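Local atomic coordinates of beta-galactosidase (Marinomonas sp. ef1, PDB entry 6Y2K), a protein that hydrolyses terminal beta-galactosidic bonds as a cold-active GH42 beta-galactosidase that assembles into a hexamer. Residues A[90-93]-A[94-98]; A[583-586]-A[587-591]; A[222-225]-A[226-230]. One frame throughout, in Å; residues are numbered along the deposited sequence.

Interaction 1 of 3, residues A[90-93]-A[94-98]; sequences AKDE and AGRVR
Asp92 reaches Arg96 with both carboxylate oxygens. Its CB packs loosely against CD of Arg98, 4.1 Å away. CG sits between the backbone N and the carbonyl carbon (chi1 61°), a setting that folds the carboxylate back over the turn. From there OD1 accepts the hydrogen bond of Arg96 N at 2.9 Å, met from above the carboxylate plane. OD2 takes the salt bridge with Arg96 NH2 at 2.8 Å, but the N-H is poorly aimed (123°) and the bond is weak; the two flat groups lie 36° apart. Backbone bonds from Gly95 N to Asp92 O and from Asp92 N to Arg96 O enclose a type I beta turn from Asp92 to Gly95 followed by a G1-type beta bulge, with Gly95 at positive phi. Behind the turn, Arg98 N donates to Ala90 O at 2.9 Å. The extended Lys91 chain runs beside the bulge, its CD 3.6 Å from Gly95 O and its CE 3.8 Å from Val97 CG2. Three subunits meet here: Arg96 packs on Ala94 of one neighbouring subunit, Ala94 on Arg96 of another, and the Arg98 guanidinium is hydrogen-bonded to Val200 O of the first of these and to His146 O of its own chain.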
ATOM      1  N   ALA A  90     -44.164  22.926   8.495  1.00 16.29           N
ATOM      2  CA  ALA A  90     -43.060  23.307   7.628  1.00 16.42           C
ATOM      3  C   ALA A  90     -43.082  22.525   6.318  1.00 16.96           C
ATOM      4  O   ALA A  90     -43.716  21.471   6.217  1.00 15.82           O
ATOM      5  CB  ALA A  90     -41.741  23.056   8.342  1.00 16.54           C
ATOM      6  N   LYS A  91     -42.389  23.054   5.317  1.00 17.96           N
ATOM      7  CA  LYS A  91     -42.002  22.258   4.146  1.00 18.77           C
ATOM      8  C   LYS A  91     -40.496  22.211   4.047  1.00 18.35           C
ATOM      9  O   LYS A  91     -39.819  23.208   4.318  1.00 17.08           O
ATOM     10  CB  LYS A  91     -42.587  22.827   2.864  1.00 20.36           C
ATOM     11  CG  LYS A  91     -44.071  22.609   2.759  1.00 22.05           C
ATOM     12  CD  LYS A  91     -44.632  23.136   1.461  1.00 23.59           C
ATOM     13  CE  LYS A  91     -46.112  22.803   1.389  1.00 24.71           C
ATOM     14  NZ  LYS A  91     -46.669  23.283   0.099  1.00 26.24           N
ATOM     15  N   ASP A  92     -39.974  21.050   3.655  1.00 18.59           N
ATOM     16  CA  ASP A  92     -38.544  20.890   3.447  1.00 19.65           C
ATOM     17  C   ASP A  92     -38.098  21.578   2.150  1.00 19.85           C
ATOM     18  O   ASP A  92     -38.915  22.128   1.407  1.00 19.11           O
ATOM     19  CB  ASP A  92     -38.116  19.405   3.509  1.00 20.39           C
ATOM     20  CG  ASP A  92     -38.763  18.535   2.449  1.00 20.82           C
ATOM     21  OD1 ASP A  92     -39.110  19.011   1.342  1.00 20.39           O
ATOM     22  OD2 ASP A  92     -38.918  17.329   2.745  1.00 22.44           O
ATOM     23  N   GLU A  93     -36.797  21.545   1.903  1.00 21.37           N
ATOM     24  CA  GLU A  93     -36.192  22.176   0.730  1.00 24.06           C
ATOM     25  C   GLU A  93     -36.723  21.608  -0.583  1.00 24.04           C
ATOM     26  O   GLU A  93     -36.806  22.321  -1.584  1.00 23.85           O
ATOM     27  CB  GLU A  93     -34.675  22.016   0.807  1.00 26.34           C
ATOM     28  CG  GLU A  93     -33.894  22.768  -0.251  1.00 29.93           C
ATOM     29  CD  GLU A  93     -32.413  22.855   0.070  1.00 32.46           C
ATOM     30  OE1 GLU A  93     -31.939  22.149   0.993  1.00 33.53           O
ATOM     31  OE2 GLU A  93     -31.721  23.640  -0.605  1.00 35.81           O
ATOM     32  N   ALA A  94     -37.109  20.332  -0.557  1.00 24.59           N
ATOM     33  CA  ALA A  94     -37.723  19.676  -1.710  1.00 25.58           C
ATOM     34  C   ALA A  94     -39.198  20.020  -1.923  1.00 25.11           C
ATOM     35  O   ALA A  94     -39.790  19.543  -2.876  1.00 27.01           O
ATOM     36  CB  ALA A  94     -37.542  18.165  -1.606  1.00 26.32           C
ATOM     37  N   GLY A  95     -39.793  20.827  -1.044  1.00 24.38           N
ATOM     38  CA  GLY A  95     -41.188  21.232  -1.165  1.00 23.94           C
ATOM     39  C   GLY A  95     -42.222  20.331  -0.509  1.00 23.81           C
ATOM     40  O   GLY A  95     -43.410  20.575  -0.676  1.00 23.65           O
ATOM     41  N   ARG A  96     -41.792  19.312   0.246  1.00 24.86           N
ATOM     42  CA  ARG A  96     -42.727  18.374   0.904  1.00 24.77           C
ATOM     43  C   ARG A  96     -43.036  18.766   2.340  1.00 22.71           C
ATOM     44  O   ARG A  96     -42.164  19.239   3.065  1.00 20.12           O
ATOM     45  CB  ARG A  96     -42.169  16.958   0.926  1.00 27.93           C
ATOM     46  CG  ARG A  96     -41.936  16.361  -0.449  1.00 31.28           C
ATOM     47  CD  ARG A  96     -40.472  16.346  -0.836  1.00 35.05           C
ATOM     48  NE  ARG A  96     -39.910  14.994  -0.771  1.00 39.34           N
ATOM     49  CZ  ARG A  96     -38.898  14.586   0.000  1.00 41.99           C
ATOM     50  NH1 ARG A  96     -38.512  13.316  -0.070  1.00 45.18           N
ATOM     51  NH2 ARG A  96     -38.261  15.404   0.836  1.00 42.50           N
ATOM     52  N   VAL A  97     -44.273  18.521   2.752  1.00 20.85           N
ATOM     53  CA  VAL A  97     -44.710  18.839   4.108  1.00 20.20           C
ATOM     54  C   VAL A  97     -43.933  17.958   5.094  1.00 18.77           C
ATOM     55  O   VAL A  97     -43.690  16.774   4.827  1.00 18.09           O
ATOM     56  CB  VAL A  97     -46.239  18.658   4.276  1.00 20.44           C
ATOM     57  CG1 VAL A  97     -46.662  18.838   5.738  1.00 21.07           C
ATOM     58  CG2 VAL A  97     -46.985  19.644   3.383  1.00 20.93           C
ATOM     59  N   ARG A  98     -43.520  18.562   6.208  1.00 17.34           N
ATOM     60  CA  ARG A  98     -42.835  17.854   7.281  1.00 16.86           C
ATOM     61  C   ARG A  98     -43.873  17.551   8.359  1.00 16.92           C
ATOM     62  O   ARG A  98     -44.248  18.432   9.145  1.00 16.50           O
ATOM     63  CB  ARG A  98     -41.690  18.697   7.835  1.00 16.72           C
ATOM     64  CG  ARG A  98     -40.740  19.197   6.763  1.00 16.81           C
ATOM     65  CD  ARG A  98     -39.444  19.712   7.353  1.00 16.55           C
ATOM     66  NE  ARG A  98     -38.578  18.626   7.816  1.00 16.11           N
ATOM     67  CZ  ARG A  98     -37.382  18.794   8.374  1.00 15.94           C
ATOM     68  NH1 ARG A  98     -36.881  20.017   8.556  1.00 15.78           N
ATOM     69  NH2 ARG A  98     -36.678  17.732   8.762  1.00 16.06           N
TER
HETATM   70  O   HOH W   1     -43.564  20.803  10.377  1.00 14.52           O
HETATM   71  O   HOH W   2     -40.974  16.129   4.619  1.00 19.70           O

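Interaction 2 of 3, residues A[583-586]-A[587-591]; sequences IDNT and LLKAS
Ile583 and Leu588 face each other across the start of helix 585-598, with Ile583 CG1 3.8 Å from Leu588 CD2. Asp584 between them is the N-cap, so this pair joins the residue before the cap to the fourth residue after it, the spacing of a hydrophobic staple. Asp584 OD1 supplies the capping bond, accepting from Leu587 N at 2.9 Å with the N-H nearly straight (169°) and approaching almost in line with the C-O bond. With chi1 at 69°, the Asp584 carboxylate turns back over the first helical turn; its other oxygen, OD2, accepts from Lys545 N, which ties the cap to the neighbouring strand 544-547.

The apolar side is the tightly packed one. Ile583 CB lies 3.9 Å from Leu587 CB, and its CD1 reaches on to Ser591 OG. Leu588 is covered by Trp438, Met442 and Ala445 of helix 435-448, while Leu587 rests on Leu561 of strand 559-563, so the helix start is wedged between another helix and the sheet of the trimerisation domain.

The other side is polar and more open. Lys589, bent at chi3 (-65°), curls its ammonium back one turn, where NZ donates to Asn585 OD1 at 2.8 Å, tilted slightly from the amide carbonyl plane. Glu448 OE1 joins both residues, in a salt bridge with Lys589 NZ and a hydrogen bond from Asn585 ND2. A water links Lys589 NZ to the hydroxyl of the exposed Thr586, 2.9 Å from OG1.

Back on the buried side, Leu587 O accepts two bonds from one residue: Ser591 N at 2.9 Å and Ser591 OG at 2.8 Å, arriving from opposite faces of the carbonyl plane.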
ATOM      1  N   ILE A 583      -3.536  27.309   6.338  1.00 16.21           N
ATOM      2  CA  ILE A 583      -2.320  26.591   6.709  1.00 15.92           C
ATOM      3  C   ILE A 583      -2.642  25.373   7.571  1.00 15.65           C
ATOM      4  O   ILE A 583      -3.676  25.334   8.256  1.00 15.67           O
ATOM      5  CB  ILE A 583      -1.298  27.520   7.403  1.00 15.89           C
ATOM      6  CG1 ILE A 583      -1.898  28.203   8.647  1.00 15.95           C
ATOM      7  CG2 ILE A 583      -0.780  28.547   6.401  1.00 16.57           C
ATOM      8  CD1 ILE A 583      -0.936  29.064   9.438  1.00 15.99           C
ATOM      9  N   ASP A 584      -1.765  24.374   7.510  1.00 15.23           N
ATOM     10  CA  ASP A 584      -1.968  23.106   8.225  1.00 15.15           C
ATOM     11  C   ASP A 584      -1.815  23.230   9.749  1.00 14.82           C
ATOM     12  O   ASP A 584      -1.415  24.286  10.272  1.00 15.10           O
ATOM     13  CB  ASP A 584      -1.076  21.983   7.636  1.00 15.17           C
ATOM     14  CG  ASP A 584       0.427  22.179   7.897  1.00 15.43           C
ATOM     15  OD1 ASP A 584       0.832  22.881   8.854  1.00 15.35           O
ATOM     16  OD2 ASP A 584       1.223  21.592   7.127  1.00 15.21           O
ATOM     17  N   ASN A 585      -2.146  22.154  10.457  1.00 14.55           N
ATOM     18  CA  ASN A 585      -2.100  22.138  11.928  1.00 14.92           C
ATOM     19  C   ASN A 585      -0.726  22.535  12.510  1.00 14.78           C
ATOM     20  O   ASN A 585      -0.654  23.276  13.499  1.00 14.76           O
ATOM     21  CB  ASN A 585      -2.534  20.751  12.444  1.00 15.10           C
ATOM     22  CG  ASN A 585      -2.330  20.579  13.941  1.00 15.01           C
ATOM     23  OD1 ASN A 585      -1.328  20.005  14.373  1.00 15.81           O
ATOM     24  ND2 ASN A 585      -3.265  21.072  14.732  1.00 14.72           N
ATOM     25  N   THR A 586       0.344  22.034  11.899  1.00 14.70           N
ATOM     26  CA  THR A 586       1.706  22.358  12.317  1.00 15.16           C
ATOM     27  C   THR A 586       1.963  23.859  12.264  1.00 14.98           C
ATOM     28  O   THR A 586       2.437  24.447  13.238  1.00 14.88           O
ATOM     29  CB  THR A 586       2.754  21.597  11.469  1.00 15.77           C
ATOM     30  OG1 THR A 586       2.678  20.206  11.798  1.00 16.62           O
ATOM     31  CG2 THR A 586       4.180  22.086  11.743  1.00 15.90           C
ATOM     32  N   LEU A 587       1.640  24.466  11.128  1.00 14.85           N
ATOM     33  CA  LEU A 587       1.849  25.890  10.929  1.00 15.03           C
ATOM     34  C   LEU A 587       0.899  26.737  11.780  1.00 15.08           C
ATOM     35  O   LEU A 587       1.283  27.805  12.238  1.00 15.70           O
ATOM     36  CB  LEU A 587       1.710  26.242   9.448  1.00 14.86           C
ATOM     37  CG  LEU A 587       2.834  25.722   8.548  1.00 14.95           C
ATOM     38  CD1 LEU A 587       2.462  25.871   7.092  1.00 15.10           C
ATOM     39  CD2 LEU A 587       4.137  26.454   8.830  1.00 15.29           C
ATOM     40  N   LEU A 588      -0.330  26.264  11.993  1.00 15.13           N
ATOM     41  CA  LEU A 588      -1.259  26.932  12.915  1.00 15.11           C
ATOM     42  C   LEU A 588      -0.644  27.038  14.308  1.00 15.19           C
ATOM     43  O   LEU A 588      -0.655  28.115  14.912  1.00 15.32           O
ATOM     44  CB  LEU A 588      -2.607  26.208  12.989  1.00 15.06           C
ATOM     45  CG  LEU A 588      -3.591  26.429  11.833  1.00 15.09           C
ATOM     46  CD1 LEU A 588      -4.768  25.469  11.963  1.00 15.15           C
ATOM     47  CD2 LEU A 588      -4.095  27.861  11.748  1.00 14.83           C
ATOM     48  N   LYS A 589      -0.094  25.930  14.804  1.00 15.16           N
ATOM     49  CA  LYS A 589       0.562  25.931  16.111  1.00 15.53           C
ATOM     50  C   LYS A 589       1.814  26.809  16.144  1.00 15.35           C
ATOM     51  O   LYS A 589       1.992  27.582  17.095  1.00 15.49           O
ATOM     52  CB  LYS A 589       0.855  24.512  16.578  1.00 15.68           C
ATOM     53  CG  LYS A 589      -0.402  23.784  17.031  1.00 16.19           C
ATOM     54  CD  LYS A 589      -0.111  22.399  17.575  1.00 16.69           C
ATOM     55  CE  LYS A 589       0.441  21.489  16.493  1.00 17.00           C
ATOM     56  NZ  LYS A 589       0.087  20.068  16.732  1.00 17.76           N
ATOM     57  N   ALA A 590       2.654  26.722  15.107  1.00 15.75           N
ATOM     58  CA  ALA A 590       3.846  27.578  15.014  1.00 16.10           C
ATOM     59  C   ALA A 590       3.464  29.058  15.099  1.00 16.28           C
ATOM     60  O   ALA A 590       4.073  29.816  15.863  1.00 16.61           O
ATOM     61  CB  ALA A 590       4.632  27.309  13.737  1.00 16.21           C
ATOM     62  N   SER A 591       2.445  29.442  14.328  1.00 16.33           N
ATOM     63  CA  SER A 591       1.993  30.836  14.241  1.00 16.45           C
ATOM     64  C   SER A 591       1.353  31.294  15.556  1.00 16.33           C
ATOM     65  O   SER A 591       1.652  32.384  16.040  1.00 16.35           O
ATOM     66  CB  SER A 591       1.018  31.022  13.062  1.00 16.57           C
ATOM     67  OG  SER A 591       1.593  30.605  11.823  1.00 16.84           O
TER
HETATM   68  O   HOH W   3       2.061  19.282  14.465  1.00 27.93           O

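Interaction 3 of 3, residues A[222-225]-A[226-230]; sequences FNKL and QVDIL
Lys224 and Asp228, one turn apart on helix 205-233, form a salt bridge in which NZ meets OD1 at 2.8 Å on its syn lone pair and OD2 more weakly at 3.2 Å. The lysine chain leaves anti to the backbone N (chi1 -177°) and bends at chi2 and chi4; this brings CD and CE close to OD1 as well. With a methionine in its place, the Asp228 carboxylate would probably lose its countercharge and be freer to turn.

On the buried flank, Phe222 and Gln226 run alongside each other, ring and amide planes 54° apart, with Gln226 NE2 3.6 Å from Phe222 CE1. A water joins them: it donates to Phe222 O, accepts from Gln226 NE2 at 3.0 Å, and sits above the Phe222 ring, over its centre. Leu225 and Ile229 likewise lie side by side, CD1 to CD1 at 4.0 Å, facing helix 111-128.

Further out, the Gln226 amide is fixed by Thr72 OG1 at OE1 and Thr74 OG1 at NE2, and Tyr106 stacks on the Phe222 ring. Val227 rests on Leu239 of strand 238-244, placing this helix on the outer layer of the TIM barrel between its fourth and fifth strands. The chemistry thus splits by exposure: the charged pair lies toward solvent, whereas the buried Gln226 amide has both its oxygen and its nitrogen hydrogen-bonded.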
ATOM      1  N   PHE A 222     -40.136  33.718  18.031  1.00 16.02           N
ATOM      2  CA  PHE A 222     -40.817  32.568  18.657  1.00 15.94           C
ATOM      3  C   PHE A 222     -40.401  32.389  20.113  1.00 16.22           C
ATOM      4  O   PHE A 222     -41.242  32.138  20.986  1.00 16.87           O
ATOM      5  CB  PHE A 222     -40.509  31.299  17.856  1.00 15.61           C
ATOM      6  CG  PHE A 222     -41.211  30.051  18.338  1.00 15.23           C
ATOM      7  CD1 PHE A 222     -40.642  29.247  19.317  1.00 15.06           C
ATOM      8  CD2 PHE A 222     -42.408  29.643  17.758  1.00 15.31           C
ATOM      9  CE1 PHE A 222     -41.260  28.072  19.731  1.00 15.18           C
ATOM     10  CE2 PHE A 222     -43.040  28.472  18.169  1.00 15.20           C
ATOM     11  CZ  PHE A 222     -42.467  27.687  19.163  1.00 15.19           C
ATOM     12  N   ASN A 223     -39.100  32.506  20.365  1.00 16.58           N
ATOM     13  CA  ASN A 223     -38.551  32.387  21.710  1.00 16.40           C
ATOM     14  C   ASN A 223     -38.936  33.595  22.581  1.00 16.93           C
ATOM     15  O   ASN A 223     -39.291  33.433  23.756  1.00 16.64           O
ATOM     16  CB  ASN A 223     -37.024  32.238  21.644  1.00 16.40           C
ATOM     17  CG  ASN A 223     -36.392  32.053  23.015  1.00 16.53           C
ATOM     18  OD1 ASN A 223     -36.645  31.056  23.694  1.00 16.57           O
ATOM     19  ND2 ASN A 223     -35.572  33.023  23.429  1.00 15.74           N
ATOM     20  N   LYS A 224     -38.863  34.789  21.999  1.00 17.46           N
ATOM     21  CA  LYS A 224     -39.151  36.033  22.715  1.00 19.07           C
ATOM     22  C   LYS A 224     -40.588  36.097  23.258  1.00 20.17           C
ATOM     23  O   LYS A 224     -40.814  36.644  24.350  1.00 20.86           O
ATOM     24  CB  LYS A 224     -38.861  37.239  21.816  1.00 19.74           C
ATOM     25  CG  LYS A 224     -39.052  38.615  22.447  1.00 20.78           C
ATOM     26  CD  LYS A 224     -38.337  38.743  23.786  1.00 21.87           C
ATOM     27  CE  LYS A 224     -37.975  40.182  24.133  1.00 23.56           C
ATOM     28  NZ  LYS A 224     -39.162  41.069  24.293  1.00 24.55           N
ATOM     29  N   LEU A 225     -41.551  35.532  22.534  1.00 20.19           N
ATOM     30  CA  LEU A 225     -42.924  35.538  23.032  1.00 21.61           C
ATOM     31  C   LEU A 225     -43.045  34.714  24.324  1.00 20.47           C
ATOM     32  O   LEU A 225     -43.766  35.113  25.240  1.00 20.26           O
ATOM     33  CB  LEU A 225     -43.943  35.126  21.959  1.00 23.64           C
ATOM     34  CG  LEU A 225     -44.436  33.692  21.764  1.00 25.46           C
ATOM     35  CD1 LEU A 225     -45.389  33.226  22.861  1.00 25.83           C
ATOM     36  CD2 LEU A 225     -45.118  33.596  20.404  1.00 27.13           C
ATOM     37  N   GLN A 226     -42.321  33.600  24.408  1.00 19.31           N
ATOM     38  CA  GLN A 226     -42.315  32.774  25.618  1.00 19.06           C
ATOM     39  C   GLN A 226     -41.575  33.481  26.755  1.00 19.57           C
ATOM     40  O   GLN A 226     -42.049  33.502  27.891  1.00 19.69           O
ATOM     41  CB  GLN A 226     -41.714  31.387  25.343  1.00 18.68           C
ATOM     42  CG  GLN A 226     -42.454  30.611  24.246  1.00 18.80           C
ATOM     43  CD  GLN A 226     -42.189  29.108  24.235  1.00 18.76           C
ATOM     44  OE1 GLN A 226     -41.775  28.527  25.255  1.00 19.98           O
ATOM     45  NE2 GLN A 226     -42.411  28.475  23.105  1.00 17.20           N
ATOM     46  N   VAL A 227     -40.426  34.071  26.444  1.00 19.43           N
ATOM     47  CA  VAL A 227     -39.643  34.823  27.435  1.00 19.60           C
ATOM     48  C   VAL A 227     -40.477  35.949  28.083  1.00 19.66           C
ATOM     49  O   VAL A 227     -40.439  36.128  29.306  1.00 19.06           O
ATOM     50  CB  VAL A 227     -38.349  35.408  26.800  1.00 19.50           C
ATOM     51  CG1 VAL A 227     -37.705  36.472  27.687  1.00 20.15           C
ATOM     52  CG2 VAL A 227     -37.346  34.298  26.503  1.00 19.52           C
ATOM     53  N   ASP A 228     -41.210  36.710  27.268  1.00 19.78           N
ATOM     54  CA  ASP A 228     -42.015  37.826  27.799  1.00 19.94           C
ATOM     55  C   ASP A 228     -43.061  37.335  28.814  1.00 20.21           C
ATOM     56  O   ASP A 228     -43.229  37.949  29.879  1.00 20.09           O
ATOM     57  CB  ASP A 228     -42.688  38.624  26.685  1.00 19.84           C
ATOM     58  CG  ASP A 228     -41.708  39.430  25.846  1.00 20.50           C
ATOM     59  OD1 ASP A 228     -40.536  39.629  26.238  1.00 20.66           O
ATOM     60  OD2 ASP A 228     -42.136  39.887  24.773  1.00 21.70           O
ATOM     61  N   ILE A 229     -43.721  36.216  28.497  1.00 19.45           N
ATOM     62  CA  ILE A 229     -44.687  35.592  29.408  1.00 19.25           C
ATOM     63  C   ILE A 229     -44.021  35.118  30.702  1.00 19.55           C
ATOM     64  O   ILE A 229     -44.565  35.333  31.799  1.00 18.73           O
ATOM     65  CB  ILE A 229     -45.403  34.395  28.739  1.00 19.16           C
ATOM     66  CG1 ILE A 229     -46.285  34.873  27.579  1.00 19.02           C
ATOM     67  CG2 ILE A 229     -46.257  33.622  29.748  1.00 19.23           C
ATOM     68  CD1 ILE A 229     -46.627  33.789  26.579  1.00 19.49           C
ATOM     69  N   LEU A 230     -42.860  34.467  30.568  1.00 18.81           N
ATOM     70  CA  LEU A 230     -42.148  33.920  31.714  1.00 19.30           C
ATOM     71  C   LEU A 230     -41.543  35.017  32.608  1.00 19.78           C
ATOM     72  O   LEU A 230     -41.518  34.846  33.831  1.00 19.39           O
ATOM     73  CB  LEU A 230     -41.088  32.901  31.270  1.00 19.23           C
ATOM     74  CG  LEU A 230     -41.650  31.625  30.612  1.00 18.78           C
ATOM     75  CD1 LEU A 230     -40.564  30.861  29.860  1.00 18.57           C
ATOM     76  CD2 LEU A 230     -42.334  30.726  31.633  1.00 19.03           C
TER
HETATM   77  O   HOH W   4     -43.472  30.353  21.025  1.00 15.24           O

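Overall arrangement
Each contact is local, and the three follow one another along the chain without nesting or crossing. Interaction 1 closes a tight turn in the loop between helices 79-84 and 111-128 of the TIM barrel, at the subunit interface. Interaction 3 comes next, within helix 205-233, which leads to strand 238-244; it packs on helix 111-128, the helix that follows the loop of interaction 1. Their nearest atoms are about 11 Å apart. Interaction 2 is last, where strand 581-583 passes into helix 585-598 of the trimerisation domain. Its centre is about 43 Å from that of interaction 1 and about 45 Å from that of interaction 3, and interactions 2 and 3 lie on opposite sides of the chain's centre.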